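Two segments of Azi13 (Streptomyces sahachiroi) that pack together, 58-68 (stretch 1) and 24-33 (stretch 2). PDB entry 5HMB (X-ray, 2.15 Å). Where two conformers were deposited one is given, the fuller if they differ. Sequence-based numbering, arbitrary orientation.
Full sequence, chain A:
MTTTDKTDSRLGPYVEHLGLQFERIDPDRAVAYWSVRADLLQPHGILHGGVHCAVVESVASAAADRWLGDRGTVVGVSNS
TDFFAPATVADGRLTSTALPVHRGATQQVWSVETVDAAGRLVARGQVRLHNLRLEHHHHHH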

# COMPACT_ATOMS: atom_id res chain seq x y z
N SER A 58 -5.02 -7.65 -13.81
CA SER A 58 -5.07 -8.09 -15.21
C SER A 58 -4.61 -6.99 -16.17
O SER A 58 -3.83 -7.25 -17.09
CB SER A 58 -6.50 -8.51 -15.59
OG SER A 58 -7.03 -9.52 -14.76
N VAL A 59 -5.13 -5.77 -16.01
CA VAL A 59 -4.84 -4.75 -17.01
C VAL A 59 -3.38 -4.30 -16.91
O VAL A 59 -2.70 -4.10 -17.93
CB VAL A 59 -5.81 -3.56 -16.88
CG1 VAL A 59 -5.50 -2.53 -17.95
CG2 VAL A 59 -7.27 -4.02 -17.02
N ALA A 60 -2.86 -4.17 -15.69
CA ALA A 60 -1.45 -3.82 -15.54
C ALA A 60 -0.54 -4.94 -16.05
O ALA A 60 0.46 -4.67 -16.73
CB ALA A 60 -1.15 -3.48 -14.08
N SER A 61 -0.87 -6.21 -15.75
CA SER A 61 -0.01 -7.31 -16.19
C SER A 61 0.05 -7.38 -17.71
O SER A 61 1.10 -7.67 -18.28
CB SER A 61 -0.50 -8.65 -15.65
OG SER A 61 -0.13 -8.86 -14.30
N ALA A 62 -1.10 -7.15 -18.37
CA ALA A 62 -1.11 -7.13 -19.82
C ALA A 62 -0.15 -6.09 -20.36
O ALA A 62 0.62 -6.36 -21.29
CB ALA A 62 -2.53 -6.85 -20.34
N ALA A 63 -0.17 -4.89 -19.77
CA ALA A 63 0.72 -3.84 -20.25
C ALA A 63 2.17 -4.16 -19.95
O ALA A 63 3.04 -3.97 -20.81
CB ALA A 63 0.33 -2.50 -19.64
N ALA A 64 2.45 -4.65 -18.74
CA ALA A 64 3.82 -4.98 -18.35
C ALA A 64 4.41 -6.05 -19.25
O ALA A 64 5.58 -5.96 -19.66
CB ALA A 64 3.87 -5.45 -16.90
N ASP A 65 3.63 -7.09 -19.53
CA ASP A 65 4.04 -8.17 -20.42
C ASP A 65 4.38 -7.62 -21.80
O ASP A 65 5.44 -7.92 -22.36
CB ASP A 65 2.93 -9.20 -20.49
CG ASP A 65 3.44 -10.60 -20.67
OD1 ASP A 65 4.43 -10.96 -19.99
OD2 ASP A 65 2.86 -11.33 -21.50
N ARG A 66 3.48 -6.80 -22.35
CA ARG A 66 3.68 -6.21 -23.67
C ARG A 66 4.90 -5.29 -23.70
O ARG A 66 5.56 -5.17 -24.74
CB ARG A 66 2.41 -5.48 -24.10
CG ARG A 66 2.47 -4.81 -25.48
CD ARG A 66 2.70 -5.82 -26.62
NE ARG A 66 2.79 -5.14 -27.91
CZ ARG A 66 3.92 -4.66 -28.43
NH1 ARG A 66 5.07 -4.79 -27.77
NH2 ARG A 66 3.91 -4.06 -29.61
N TRP A 67 5.23 -4.64 -22.57
CA TRP A 67 6.43 -3.81 -22.55
C TRP A 67 7.70 -4.64 -22.46
O TRP A 67 8.74 -4.26 -23.03
CB TRP A 67 6.37 -2.81 -21.39
CG TRP A 67 7.60 -1.94 -21.31
CD1 TRP A 67 7.82 -0.77 -21.98
CD2 TRP A 67 8.79 -2.19 -20.53
NE1 TRP A 67 9.07 -0.27 -21.66
CE2 TRP A 67 9.68 -1.13 -20.78
CE3 TRP A 67 9.17 -3.20 -19.65
CZ2 TRP A 67 10.93 -1.05 -20.16
CZ3 TRP A 67 10.40 -3.12 -19.05
CH2 TRP A 67 11.27 -2.06 -19.32
N LEU A 68 7.68 -5.73 -21.70
CA LEU A 68 8.87 -6.56 -21.59
C LEU A 68 9.10 -7.35 -22.88
O LEU A 68 10.25 -7.58 -23.26
CB LEU A 68 8.77 -7.49 -20.38
CG LEU A 68 10.06 -8.15 -19.89
CD1 LEU A 68 11.10 -7.09 -19.49
CD2 LEU A 68 9.80 -9.10 -18.73
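Stretch 2 24-33: RIDPDRAVAY

Stretch 2 is a β-hairpin that packs across one side of the helix of stretch 1 through mostly apolar side chains and backbone carbonyls, with Arg66 and Trp67 of the helix against the turn, without a single hydrogen bond between the two. Its first strand, beginning at Arg24, runs at 40° to the helix direction; a type I turn from Asp26 to Arg29 reverses the chain, and the returning strand, which continues beyond Tyr33, crosses the helix at 144°. Both strands approach the helix axis to 7.4 Å. The hairpin is closed by its own backbone pairs, among them Val31 N to Arg24 O (2.8 Å) and Asp26 N to Arg29 O (2.7 Å).

On the returning strand, Ala30 and Ala32 point toward the helix, whereas Val31 between them points away, as strand alternation requires. Ala30 CB lies 3.8 Å from Ala63 CB and 4.0 Å from Val59 CG1, and Ala32 CB is 4.0 Å from Val59 CG2. The short alanine side chains let the backbones come close, with the CA atoms of Ala63 and Ala30 5.3 Å apart. Ile25 covers Ala62, its CG2 3.5 Å from Ala62 O. At the turn, Pro27 CG sits over one face of the Arg66 guanidinium, 3.5 Å from Arg66 NH1, while Pro27 O meets the ring edge of Trp67 at CD1 (3.2 Å).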

# COMPACT_ATOMS: atom_id res chain seq x y z
N ARG A 24 -6.88 -2.02 -26.06
CA ARG A 24 -5.53 -1.63 -26.44
C ARG A 24 -4.56 -2.28 -25.46
O ARG A 24 -4.80 -2.29 -24.26
CB ARG A 24 -5.37 -0.11 -26.42
CG ARG A 24 -3.96 0.37 -26.67
CD ARG A 24 -3.79 1.83 -26.26
NE ARG A 24 -4.52 2.75 -27.14
CZ ARG A 24 -4.07 3.18 -28.31
NH1 ARG A 24 -4.80 4.03 -29.03
NH2 ARG A 24 -2.89 2.78 -28.76
N ILE A 25 -3.48 -2.85 -26.00
CA ILE A 25 -2.39 -3.38 -25.18
C ILE A 25 -1.08 -2.96 -25.83
O ILE A 25 -0.51 -3.70 -26.64
CB ILE A 25 -2.44 -4.91 -25.03
CG1 ILE A 25 -3.79 -5.38 -24.53
CG2 ILE A 25 -1.32 -5.38 -24.08
CD1 ILE A 25 -3.85 -6.85 -24.24
N ASP A 26 -0.59 -1.79 -25.48
CA ASP A 26 0.66 -1.27 -25.99
C ASP A 26 1.74 -1.36 -24.92
O ASP A 26 1.45 -1.58 -23.74
CB ASP A 26 0.47 0.18 -26.44
CG ASP A 26 -0.65 0.32 -27.45
OD1 ASP A 26 -1.05 -0.71 -28.04
OD2 ASP A 26 -1.13 1.46 -27.65
N PRO A 27 3.01 -1.22 -25.31
CA PRO A 27 4.08 -1.20 -24.29
C PRO A 27 3.96 -0.03 -23.31
O PRO A 27 4.72 0.01 -22.33
CB PRO A 27 5.36 -1.08 -25.13
CG PRO A 27 4.97 -1.54 -26.49
CD PRO A 27 3.55 -1.15 -26.67
N ASP A 28 3.05 0.90 -23.53
CA ASP A 28 2.96 2.08 -22.68
C ASP A 28 1.55 2.34 -22.16
O ASP A 28 1.33 3.36 -21.48
CB ASP A 28 3.47 3.30 -23.45
CG ASP A 28 2.63 3.60 -24.67
OD1 ASP A 28 1.85 2.72 -25.09
OD2 ASP A 28 2.76 4.72 -25.22
N ARG A 29 0.59 1.45 -22.42
CA ARG A 29 -0.80 1.65 -22.05
C ARG A 29 -1.60 0.41 -22.42
O ARG A 29 -1.39 -0.16 -23.49
CB ARG A 29 -1.38 2.88 -22.76
CG ARG A 29 -2.89 3.07 -22.59
CD ARG A 29 -3.30 4.50 -22.97
NE ARG A 29 -2.59 4.96 -24.17
CZ ARG A 29 -3.08 4.89 -25.40
NH1 ARG A 29 -2.36 5.32 -26.43
NH2 ARG A 29 -4.30 4.39 -25.61
N ALA A 30 -2.51 0.02 -21.54
CA ALA A 30 -3.48 -1.03 -21.83
C ALA A 30 -4.85 -0.54 -21.36
O ALA A 30 -4.94 0.13 -20.32
CB ALA A 30 -3.12 -2.35 -21.15
N VAL A 31 -5.90 -0.85 -22.12
CA VAL A 31 -7.26 -0.38 -21.87
C VAL A 31 -8.22 -1.55 -22.03
O VAL A 31 -8.21 -2.22 -23.07
CB VAL A 31 -7.67 0.76 -22.82
CG1 VAL A 31 -9.12 1.15 -22.57
CG2 VAL A 31 -6.74 1.96 -22.70
N ALA A 32 -9.06 -1.78 -21.02
CA ALA A 32 -10.04 -2.85 -21.10
C ALA A 32 -11.39 -2.35 -20.61
O ALA A 32 -11.47 -1.52 -19.70
CB ALA A 32 -9.63 -4.08 -20.29
N TYR A 33 -12.45 -2.86 -21.23
CA TYR A 33 -13.82 -2.58 -20.83
C TYR A 33 -14.39 -3.80 -20.14
O TYR A 33 -13.99 -4.94 -20.43
CB TYR A 33 -14.70 -2.22 -22.04
CG TYR A 33 -14.18 -1.07 -22.87
CD1 TYR A 33 -14.27 0.24 -22.40
CD2 TYR A 33 -13.62 -1.28 -24.12
CE1 TYR A 33 -13.81 1.31 -23.15
CE2 TYR A 33 -13.15 -0.21 -24.89
CZ TYR A 33 -13.25 1.08 -24.39
OH TYR A 33 -12.79 2.14 -25.13